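Local coordinates for prephenate dehydratase (Arthrobacter aurescens, PDB 3MWB), which probably catalyses the decarboxylation and dehydration of prephenate to 3-phenylpyruvate in L-phenylalanine biosynthesis, and binds L-phenylalanine at its ACT domain, at residues V7-Q15 against V47-P58; A199-P209 against S271-R282. One frame throughout, in Å; residues are numbered along the deposited sequence. Where two conformers were deposited one is given.

Contact 1. Residues V7-Q15 against V47-P58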
loop_
_atom_site.group_PDB
_atom_site.type_symbol
_atom_site.label_atom_id
_atom_site.label_comp_id
_atom_site.label_asym_id
_atom_site.label_seq_id
_atom_site.Cartn_x
_atom_site.Cartn_y
_atom_site.Cartn_z
ATOM N N VAL A 7 27.796 -31.376 -25.371
ATOM C CA VAL A 7 26.775 -30.296 -25.124
ATOM C C VAL A 7 25.629 -30.232 -26.160
ATOM O O VAL A 7 25.863 -30.111 -27.365
ATOM C CB VAL A 7 27.459 -28.901 -24.885
ATOM C CG1 VAL A 7 28.791 -28.795 -25.642
ATOM C CG2 VAL A 7 26.519 -27.729 -25.217
ATOM N N THR A 8 24.387 -30.301 -25.679
ATOM C CA THR A 8 23.240 -30.469 -26.556
ATOM C C THR A 8 22.194 -29.392 -26.293
ATOM O O THR A 8 21.755 -29.216 -25.172
ATOM C CB THR A 8 22.581 -31.860 -26.346
ATOM O OG1 THR A 8 23.570 -32.892 -26.466
ATOM C CG2 THR A 8 21.478 -32.107 -27.366
ATOM N N TYR A 9 21.804 -28.684 -27.336
ATOM C CA TYR A 9 20.734 -27.722 -27.236
ATOM C C TYR A 9 19.528 -28.199 -27.997
ATOM O O TYR A 9 19.659 -28.839 -29.045
ATOM C CB TYR A 9 21.171 -26.396 -27.839
ATOM C CG TYR A 9 22.254 -25.700 -27.077
ATOM C CD1 TYR A 9 22.060 -25.310 -25.753
ATOM C CD2 TYR A 9 23.480 -25.413 -27.681
ATOM C CE1 TYR A 9 23.060 -24.663 -25.050
ATOM C CE2 TYR A 9 24.488 -24.766 -26.978
ATOM C CZ TYR A 9 24.269 -24.394 -25.669
ATOM O OH TYR A 9 25.256 -23.742 -24.973
ATOM N N THR A 10 18.352 -27.888 -27.472
ATOM C CA THR A 10 17.152 -27.933 -28.254
ATOM C C THR A 10 16.688 -26.488 -28.501
ATOM O O THR A 10 17.172 -25.553 -27.869
ATOM C CB THR A 10 16.037 -28.754 -27.588
ATOM O OG1 THR A 10 15.642 -28.138 -26.357
ATOM C CG2 THR A 10 16.511 -30.202 -27.312
ATOM N N PHE A 11 15.765 -26.330 -29.436
ATOM C CA PHE A 11 15.179 -25.038 -29.757
ATOM C C PHE A 11 13.888 -25.276 -30.495
ATOM O O PHE A 11 13.638 -26.387 -30.997
ATOM C CB PHE A 11 16.121 -24.160 -30.592
ATOM C CG PHE A 11 16.469 -24.722 -31.946
ATOM C CD1 PHE A 11 17.448 -25.704 -32.082
ATOM C CD2 PHE A 11 15.831 -24.255 -33.093
ATOM C CE1 PHE A 11 17.777 -26.199 -33.324
ATOM C CE2 PHE A 11 16.156 -24.751 -34.347
ATOM C CZ PHE A 11 17.125 -25.723 -34.465
ATOM N N LEU A 12 13.065 -24.231 -30.549
ATOM C CA LEU A 12 11.817 -24.284 -31.275
ATOM C C LEU A 12 12.149 -24.335 -32.768
ATOM O O LEU A 12 12.733 -23.405 -33.313
ATOM C CB LEU A 12 10.944 -23.066 -30.947
ATOM C CG LEU A 12 9.542 -23.019 -31.570
ATOM C CD1 LEU A 12 8.667 -24.199 -31.129
ATOM C CD2 LEU A 12 8.842 -21.700 -31.236
ATOM N N GLY A 13 11.814 -25.451 -33.402
ATOM C CA GLY A 13 12.132 -25.652 -34.803
ATOM C C GLY A 13 11.052 -25.090 -35.699
ATOM O O GLY A 13 10.104 -24.452 -35.214
ATOM N N PRO A 14 11.175 -25.335 -37.015
ATOM C CA PRO A 14 12.239 -26.144 -37.605
ATOM C C PRO A 14 13.576 -25.388 -37.743
ATOM O O PRO A 14 13.732 -24.301 -37.209
ATOM C CB PRO A 14 11.660 -26.531 -38.977
ATOM C CG PRO A 14 10.675 -25.402 -39.313
ATOM C CD PRO A 14 10.310 -24.704 -38.030
ATOM N N GLN A 15 14.541 -25.982 -38.444
ATOM C CA GLN A 15 15.810 -25.305 -38.691
ATOM C C GLN A 15 15.585 -24.056 -39.563
ATOM O O GLN A 15 14.627 -23.985 -40.343
ATOM C CB GLN A 15 16.854 -26.275 -39.280
ATOM C CG GLN A 15 17.290 -27.368 -38.277
ATOM C CD GLN A 15 18.476 -28.221 -38.737
ATOM O OE1 GLN A 15 18.868 -28.194 -39.905
ATOM N NE2 GLN A 15 19.050 -28.991 -37.803
ATOM N N VAL A 47 15.093 -31.230 -22.126
ATOM C CA VAL A 47 15.948 -30.715 -21.057
ATOM C C VAL A 47 15.562 -31.359 -19.716
ATOM O O VAL A 47 16.408 -31.896 -18.996
ATOM C CB VAL A 47 15.862 -29.146 -20.955
ATOM C CG1 VAL A 47 16.595 -28.641 -19.738
ATOM C CG2 VAL A 47 16.416 -28.491 -22.237
ATOM N N ARG A 48 14.272 -31.309 -19.402
ATOM C CA ARG A 48 13.749 -31.925 -18.177
ATOM C C ARG A 48 14.101 -33.420 -18.033
ATOM O O ARG A 48 14.391 -33.881 -16.928
ATOM C CB ARG A 48 12.244 -31.705 -18.089
ATOM C CG ARG A 48 11.893 -30.264 -17.793
ATOM C CD ARG A 48 10.471 -29.895 -18.194
ATOM N NE ARG A 48 9.973 -28.841 -17.313
ATOM C CZ ARG A 48 9.017 -27.970 -17.635
ATOM N NH1 ARG A 48 8.461 -28.006 -18.833
ATOM N NH2 ARG A 48 8.630 -27.055 -16.753
ATOM N N ALA A 49 14.078 -34.157 -19.147
ATOM C CA ALA A 49 14.353 -35.595 -19.165
ATOM C C ALA A 49 15.833 -35.938 -19.048
ATOM O O ALA A 49 16.188 -37.114 -18.973
ATOM C CB ALA A 49 13.759 -36.250 -20.428
ATOM N N GLY A 50 16.695 -34.931 -19.043
ATOM C CA GLY A 50 18.134 -35.186 -18.941
ATOM C C GLY A 50 18.836 -35.415 -20.268
ATOM O O GLY A 50 19.983 -35.841 -20.280
ATOM N N GLU A 51 18.159 -35.126 -21.378
ATOM C CA GLU A 51 18.661 -35.488 -22.715
ATOM C C GLU A 51 19.146 -34.291 -23.530
ATOM O O GLU A 51 19.562 -34.458 -24.663
ATOM C CB GLU A 51 17.574 -36.190 -23.531
ATOM C CG GLU A 51 16.982 -37.435 -22.897
ATOM C CD GLU A 51 17.842 -38.655 -23.066
ATOM O OE1 GLU A 51 19.000 -38.673 -22.576
ATOM O OE2 GLU A 51 17.337 -39.621 -23.672
ATOM N N ALA A 52 19.032 -33.089 -22.973
ATOM C CA ALA A 52 19.616 -31.895 -23.578
ATOM C C ALA A 52 20.089 -30.999 -22.457
ATOM O O ALA A 52 19.541 -31.026 -21.358
ATOM C CB ALA A 52 18.592 -31.160 -24.456
ATOM N N ASP A 53 21.100 -30.197 -22.720
ATOM C CA ASP A 53 21.611 -29.326 -21.675
ATOM C C ASP A 53 20.752 -28.091 -21.472
ATOM O O ASP A 53 20.538 -27.680 -20.346
ATOM C CB ASP A 53 23.049 -28.949 -21.959
ATOM C CG ASP A 53 23.959 -30.142 -21.896
ATOM O OD1 ASP A 53 24.098 -30.711 -20.788
ATOM O OD2 ASP A 53 24.501 -30.529 -22.954
ATOM N N ALA A 54 20.276 -27.498 -22.560
ATOM C CA ALA A 54 19.505 -26.271 -22.466
ATOM C C ALA A 54 18.596 -26.162 -23.674
ATOM O O ALA A 54 18.867 -26.766 -24.717
ATOM C CB ALA A 54 20.438 -25.076 -22.382
ATOM N N ALA A 55 17.524 -25.386 -23.539
ATOM C CA ALA A 55 16.571 -25.205 -24.618
ATOM C C ALA A 55 16.428 -23.714 -24.900
ATOM O O ALA A 55 16.268 -22.937 -23.971
ATOM C CB ALA A 55 15.226 -25.786 -24.224
HETATM N N MSE A 56 16.498 -23.329 -26.174
HETATM C CA MSE A 56 16.373 -21.942 -26.583
HETATM C C MSE A 56 14.954 -21.671 -27.084
HETATM O O MSE A 56 14.540 -22.194 -28.127
HETATM C CB MSE A 56 17.389 -21.596 -27.671
HETATM C CG MSE A 56 17.413 -20.105 -28.048
HETATM SE SE MSE A 56 18.084 -18.943 -26.583
HETATM C CE MSE A 56 20.012 -19.212 -26.669
ATOM N N VAL A 57 14.222 -20.848 -26.337
ATOM C CA VAL A 57 12.818 -20.606 -26.635
ATOM C C VAL A 57 12.501 -19.120 -26.593
ATOM O O VAL A 57 13.117 -18.385 -25.817
ATOM C CB VAL A 57 11.888 -21.413 -25.684
ATOM C CG1 VAL A 57 12.086 -22.928 -25.890
ATOM C CG2 VAL A 57 12.119 -21.035 -24.205
ATOM N N PRO A 58 11.537 -18.666 -27.422
ATOM C CA PRO A 58 11.217 -17.240 -27.436
ATOM C C PRO A 58 10.344 -16.869 -26.245
ATOM O O PRO A 58 9.565 -17.699 -25.759
ATOM C CB PRO A 58 10.424 -17.077 -28.731
ATOM C CG PRO A 58 9.713 -18.389 -28.912
ATOM C CD PRO A 58 10.599 -19.452 -28.262
#
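Tyr9, Thr10 and Phe11 pair in parallel with Ala54, Ala55 and Met56, joining neighbouring strands of a mixed sheet in the prephenate dehydratase domain, whose fold is of the periplasmic-binding-protein type. Helix 40-48 lies on the way from one strand to the other. It ends in a Schellman motif at Gly50, whose positive phi suits glycine. Where the strands begin, Asp53 does the gripping. Its CB lies 3.5 Å from Thr8 O, CG is 3.8 Å from Thr8 N, and OD2 takes the N-H of Thr8 on its anti lone pair at 2.7 Å. Since CG lies beside the backbone N (chi1 -65°), carboxylate and Asp53 N face the same residue, and Asp53 N returns a bond to Thr8 O. Replacing Asp53 by an alanine would probably leave Thr8 N without its acceptor, with Thr8 held here through its carbonyl oxygen alone. Small residues suit the next positions: the Ala54 methyl fits against Tyr9 CD1 at 3.7 Å, while Ala54 O sits at the edge of that ring and receives Thr10 N. On the sheet face carrying Thr10 and Ala55, the Thr10 hydroxyl, hydrogen-bonded to Ala43 O of helix 40-48, also meets a methyl: Thr10 OG1 is 3.2 Å from Ala55 CB.

Contact 2. Residues A199-P209 against S271-R282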
loop_
_atom_site.group_PDB
_atom_site.type_symbol
_atom_site.label_atom_id
_atom_site.label_comp_id
_atom_site.label_asym_id
_atom_site.label_seq_id
_atom_site.Cartn_x
_atom_site.Cartn_y
_atom_site.Cartn_z
ATOM N N ALA A 199 24.350 -6.362 -13.126
ATOM C CA ALA A 199 23.440 -6.074 -14.223
ATOM C C ALA A 199 22.670 -7.364 -14.552
ATOM O O ALA A 199 22.766 -7.908 -15.647
ATOM C CB ALA A 199 24.202 -5.528 -15.443
ATOM N N ASP A 200 21.905 -7.842 -13.573
ATOM C CA ASP A 200 21.271 -9.149 -13.675
ATOM C C ASP A 200 19.764 -9.009 -13.677
ATOM O O ASP A 200 19.214 -7.964 -13.313
ATOM C CB ASP A 200 21.691 -10.047 -12.502
ATOM C CG ASP A 200 23.175 -10.413 -12.528
ATOM O OD1 ASP A 200 23.674 -10.849 -13.572
ATOM O OD2 ASP A 200 23.841 -10.266 -11.484
ATOM N N LYS A 201 19.112 -10.099 -14.073
ATOM C CA LYS A 201 17.679 -10.227 -14.055
ATOM C C LYS A 201 17.331 -11.457 -13.213
ATOM O O LYS A 201 18.055 -12.457 -13.226
ATOM C CB LYS A 201 17.204 -10.413 -15.498
ATOM C CG LYS A 201 15.768 -10.052 -15.763
ATOM C CD LYS A 201 15.458 -10.045 -17.287
ATOM C CE LYS A 201 15.635 -8.688 -17.967
ATOM N NZ LYS A 201 15.286 -8.811 -19.417
ATOM N N THR A 202 16.228 -11.382 -12.474
ATOM C CA THR A 202 15.717 -12.537 -11.757
ATOM C C THR A 202 14.274 -12.760 -12.163
ATOM O O THR A 202 13.470 -11.822 -12.163
ATOM C CB THR A 202 15.889 -12.404 -10.211
ATOM O OG1 THR A 202 17.285 -12.375 -9.874
ATOM C CG2 THR A 202 15.231 -13.589 -9.440
ATOM N N THR A 203 13.949 -14.006 -12.502
ATOM C CA THR A 203 12.603 -14.383 -12.935
ATOM C C THR A 203 11.954 -15.339 -11.927
ATOM O O THR A 203 12.597 -16.281 -11.428
ATOM C CB THR A 203 12.618 -15.025 -14.371
ATOM O OG1 THR A 203 13.233 -14.129 -15.311
ATOM C CG2 THR A 203 11.196 -15.337 -14.874
ATOM N N VAL A 204 10.676 -15.100 -11.653
ATOM C CA VAL A 204 9.872 -15.953 -10.787
ATOM C C VAL A 204 8.466 -16.167 -11.346
ATOM O O VAL A 204 7.958 -15.362 -12.129
ATOM C CB VAL A 204 9.718 -15.381 -9.357
ATOM C CG1 VAL A 204 11.016 -15.433 -8.619
ATOM C CG2 VAL A 204 9.119 -13.942 -9.373
ATOM N N VAL A 205 7.836 -17.260 -10.924
ATOM C CA VAL A 205 6.436 -17.475 -11.240
ATOM C C VAL A 205 5.713 -17.605 -9.923
ATOM O O VAL A 205 6.058 -18.475 -9.115
ATOM C CB VAL A 205 6.215 -18.744 -12.116
ATOM C CG1 VAL A 205 4.687 -19.097 -12.181
ATOM C CG2 VAL A 205 6.806 -18.539 -13.509
ATOM N N VAL A 206 4.741 -16.724 -9.687
ATOM C CA VAL A 206 4.041 -16.671 -8.394
ATOM C C VAL A 206 2.569 -17.040 -8.569
ATOM O O VAL A 206 1.803 -16.299 -9.204
ATOM C CB VAL A 206 4.178 -15.275 -7.696
ATOM C CG1 VAL A 206 3.615 -15.300 -6.263
ATOM C CG2 VAL A 206 5.659 -14.792 -7.730
ATOM N N PRO A 207 2.176 -18.196 -8.005
ATOM C CA PRO A 207 0.783 -18.616 -7.977
ATOM C C PRO A 207 -0.006 -17.707 -7.041
ATOM O O PRO A 207 0.461 -17.373 -5.949
ATOM C CB PRO A 207 0.847 -20.042 -7.402
ATOM C CG PRO A 207 2.263 -20.488 -7.621
ATOM C CD PRO A 207 3.079 -19.231 -7.470
ATOM N N LEU A 208 -1.185 -17.295 -7.475
ATOM C CA LEU A 208 -2.090 -16.553 -6.624
ATOM C C LEU A 208 -2.821 -17.503 -5.670
ATOM O O LEU A 208 -3.522 -18.414 -6.118
ATOM C CB LEU A 208 -3.082 -15.774 -7.493
ATOM C CG LEU A 208 -4.034 -14.800 -6.818
ATOM C CD1 LEU A 208 -3.289 -13.631 -6.177
ATOM C CD2 LEU A 208 -5.017 -14.307 -7.834
ATOM N N PRO A 209 -2.688 -17.287 -4.344
ATOM C CA PRO A 209 -3.377 -18.165 -3.395
ATOM C C PRO A 209 -4.865 -17.868 -3.273
ATOM O O PRO A 209 -5.658 -18.790 -3.093
ATOM C CB PRO A 209 -2.683 -17.864 -2.060
ATOM C CG PRO A 209 -1.440 -17.086 -2.416
ATOM C CD PRO A 209 -1.789 -16.341 -3.662
ATOM N N SER A 271 3.002 -17.054 -0.915
ATOM C CA SER A 271 2.726 -18.099 -1.880
ATOM C C SER A 271 3.871 -19.136 -1.864
ATOM O O SER A 271 4.825 -19.028 -2.647
ATOM C CB SER A 271 2.572 -17.469 -3.273
ATOM O OG SER A 271 2.124 -18.418 -4.228
ATOM N N PRO A 272 3.775 -20.144 -0.979
ATOM C CA PRO A 272 4.839 -21.159 -0.834
ATOM C C PRO A 272 5.140 -21.990 -2.095
ATOM O O PRO A 272 6.219 -22.598 -2.188
ATOM C CB PRO A 272 4.311 -22.073 0.288
ATOM C CG PRO A 272 3.331 -21.253 1.032
ATOM C CD PRO A 272 2.724 -20.292 0.048
ATOM N N ALA A 273 4.208 -22.039 -3.049
ATOM C CA ALA A 273 4.485 -22.727 -4.304
ATOM C C ALA A 273 5.171 -21.852 -5.360
ATOM O O ALA A 273 5.225 -22.236 -6.523
ATOM C CB ALA A 273 3.206 -23.392 -4.877
ATOM N N THR A 274 5.690 -20.687 -4.969
ATOM C CA THR A 274 6.472 -19.828 -5.888
ATOM C C THR A 274 7.618 -20.616 -6.543
ATOM O O THR A 274 8.308 -21.397 -5.876
ATOM C CB THR A 274 6.997 -18.555 -5.167
ATOM O OG1 THR A 274 5.884 -17.710 -4.852
ATOM C CG2 THR A 274 7.961 -17.761 -6.031
ATOM N N ARG A 275 7.790 -20.423 -7.852
ATOM C CA ARG A 275 8.852 -21.088 -8.580
ATOM C C ARG A 275 9.947 -20.069 -8.849
ATOM O O ARG A 275 9.685 -18.938 -9.297
ATOM C CB ARG A 275 8.344 -21.642 -9.906
ATOM C CG ARG A 275 7.260 -22.695 -9.775
ATOM C CD ARG A 275 6.646 -22.996 -11.120
ATOM N NE ARG A 275 7.557 -23.704 -12.027
ATOM C CZ ARG A 275 7.626 -25.034 -12.141
ATOM N NH1 ARG A 275 6.863 -25.813 -11.397
ATOM N NH2 ARG A 275 8.468 -25.589 -13.001
ATOM N N PHE A 276 11.171 -20.478 -8.559
ATOM C CA PHE A 276 12.327 -19.658 -8.895
ATOM C C PHE A 276 12.852 -20.058 -10.277
ATOM O O PHE A 276 13.201 -21.231 -10.508
ATOM C CB PHE A 276 13.411 -19.772 -7.820
ATOM C CG PHE A 276 14.648 -18.963 -8.121
ATOM C CD1 PHE A 276 14.667 -17.576 -7.939
ATOM C CD2 PHE A 276 15.803 -19.599 -8.575
ATOM C CE1 PHE A 276 15.793 -16.834 -8.206
ATOM C CE2 PHE A 276 16.944 -18.856 -8.844
ATOM C CZ PHE A 276 16.941 -17.475 -8.660
ATOM N N LEU A 277 12.904 -19.076 -11.187
ATOM C CA LEU A 277 13.313 -19.306 -12.596
ATOM C C LEU A 277 14.706 -18.736 -12.958
ATOM O O LEU A 277 15.061 -18.578 -14.125
ATOM C CB LEU A 277 12.236 -18.773 -13.546
ATOM C CG LEU A 277 11.042 -19.655 -13.936
ATOM C CD1 LEU A 277 11.547 -20.860 -14.716
ATOM C CD2 LEU A 277 10.257 -20.113 -12.738
ATOM N N GLY A 278 15.505 -18.445 -11.954
ATOM C CA GLY A 278 16.893 -18.120 -12.213
ATOM C C GLY A 278 17.206 -16.649 -12.138
ATOM O O GLY A 278 16.316 -15.773 -12.265
ATOM N N SER A 279 18.483 -16.392 -11.880
ATOM C CA SER A 279 19.087 -15.069 -12.000
ATOM C C SER A 279 20.100 -15.234 -13.111
ATOM O O SER A 279 20.733 -16.292 -13.229
ATOM C CB SER A 279 19.785 -14.647 -10.697
ATOM O OG SER A 279 18.839 -14.464 -9.657
ATOM N N TYR A 280 20.230 -14.208 -13.940
ATOM C CA TYR A 280 21.047 -14.308 -15.147
ATOM C C TYR A 280 21.346 -12.905 -15.660
ATOM O O TYR A 280 20.589 -11.950 -15.373
ATOM C CB TYR A 280 20.345 -15.163 -16.245
ATOM C CG TYR A 280 18.944 -14.707 -16.522
ATOM C CD1 TYR A 280 17.878 -15.162 -15.728
ATOM C CD2 TYR A 280 18.668 -13.774 -17.525
ATOM C CE1 TYR A 280 16.585 -14.705 -15.924
ATOM C CE2 TYR A 280 17.320 -13.310 -17.731
ATOM C CZ TYR A 280 16.305 -13.798 -16.921
ATOM O OH TYR A 280 14.984 -13.410 -17.085
ATOM N N ALA A 281 22.432 -12.787 -16.417
ATOM C CA ALA A 281 22.882 -11.504 -16.955
ATOM C C ALA A 281 21.850 -10.919 -17.910
ATOM O O ALA A 281 21.273 -11.645 -18.727
ATOM C CB ALA A 281 24.242 -11.673 -17.672
ATOM N N ARG A 282 21.614 -9.610 -17.793
ATOM C CA ARG A 282 20.804 -8.865 -18.767
ATOM C C ARG A 282 21.526 -8.803 -20.106
ATOM O O ARG A 282 22.716 -8.454 -20.157
ATOM C CB ARG A 282 20.498 -7.431 -18.291
ATOM C CG ARG A 282 19.685 -7.354 -16.965
ATOM C CD ARG A 282 19.278 -5.916 -16.554
ATOM N NE ARG A 282 18.835 -5.070 -17.662
ATOM C CZ ARG A 282 17.600 -4.588 -17.835
ATOM N NH1 ARG A 282 16.629 -4.846 -16.968
ATOM N NH2 ARG A 282 17.337 -3.831 -18.901
HETATM O O HOH W 1 24.500 -7.804 -17.949
#
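Thr203 OG1 is gripped from two strands: Tyr280 OH donates to it at 2.6 Å, and it also bonds to Asp250 OD1 on strand 245-252. The oxygen meets the phenol at the ring edge, in plane, while Lys201 CB lies over one face, 4.0 Å from the Tyr280 ring centroid, a CH-pi contact. Tyr280 CG sits between its own N and carbonyl carbon (chi1 52°), which turns the ring under Lys201 CB and brings OH to Thr203. Lysine suits this place because its long aliphatic part runs past the ring before NZ reaches Glu85 in a salt bridge. On the sheet face carrying Thr202 and Ser279, Ser279 OG donates to Thr202 OG1 at 2.6 Å; Thr202 OG1 also bonds to Gly253 O, and Ser279 OG to Ala255 N. Phe276 CE1 is 3.5 Å from Thr202 CG2. Strand 275-281, outermost within this chain, here pairs with antiparallel 200-207 in the four-stranded ACT-domain sheet. A beta bulge between Thr202 and Val204 shifts the register by one, and Gly278 there has backbone angles (phi 103°) that call for glycine. Beyond it Val205 and Arg275 exchange two backbone bonds. At the far end Ser271 OG donates to Pro207 O at 2.6 Å, while Ser271 O accepts Thr274 N, closing a type I turn, and Thr274 OG1 as well. The buried hydroxyls of Thr202, Thr203 and Ser279 are thus each satisfied twice, across the strand pair and by Gly253, Asp250 and Ala255 of the same chain.

Contact 1 and contact 2 each join two strands, the first pair parallel in the dehydratase domain, the second antiparallel in the ACT domain, and their centres are 21 Å apart. The domains meet between them: strand 81-89, at the edge of the sheet that holds contact 1, packs against Thr203, Phe276 and Tyr280 of contact 2. Arg48 NH2 and Arg275 NH2 come within 4.0 Å of each other, like charges that probably tolerate this because carbonyls hold both: Gln78 O bonds Arg48 and, weakly, Arg275, which also bonds Gly77 O. Bound phenylalanine touches Leu208 and lies about 8 Å from the Pro209 side chain, at one end of contact 2. In contact 1, the Phe11 side chain is about 12 Å from that of Gln164, a magnesium-binding residue, though this chain holds no ion.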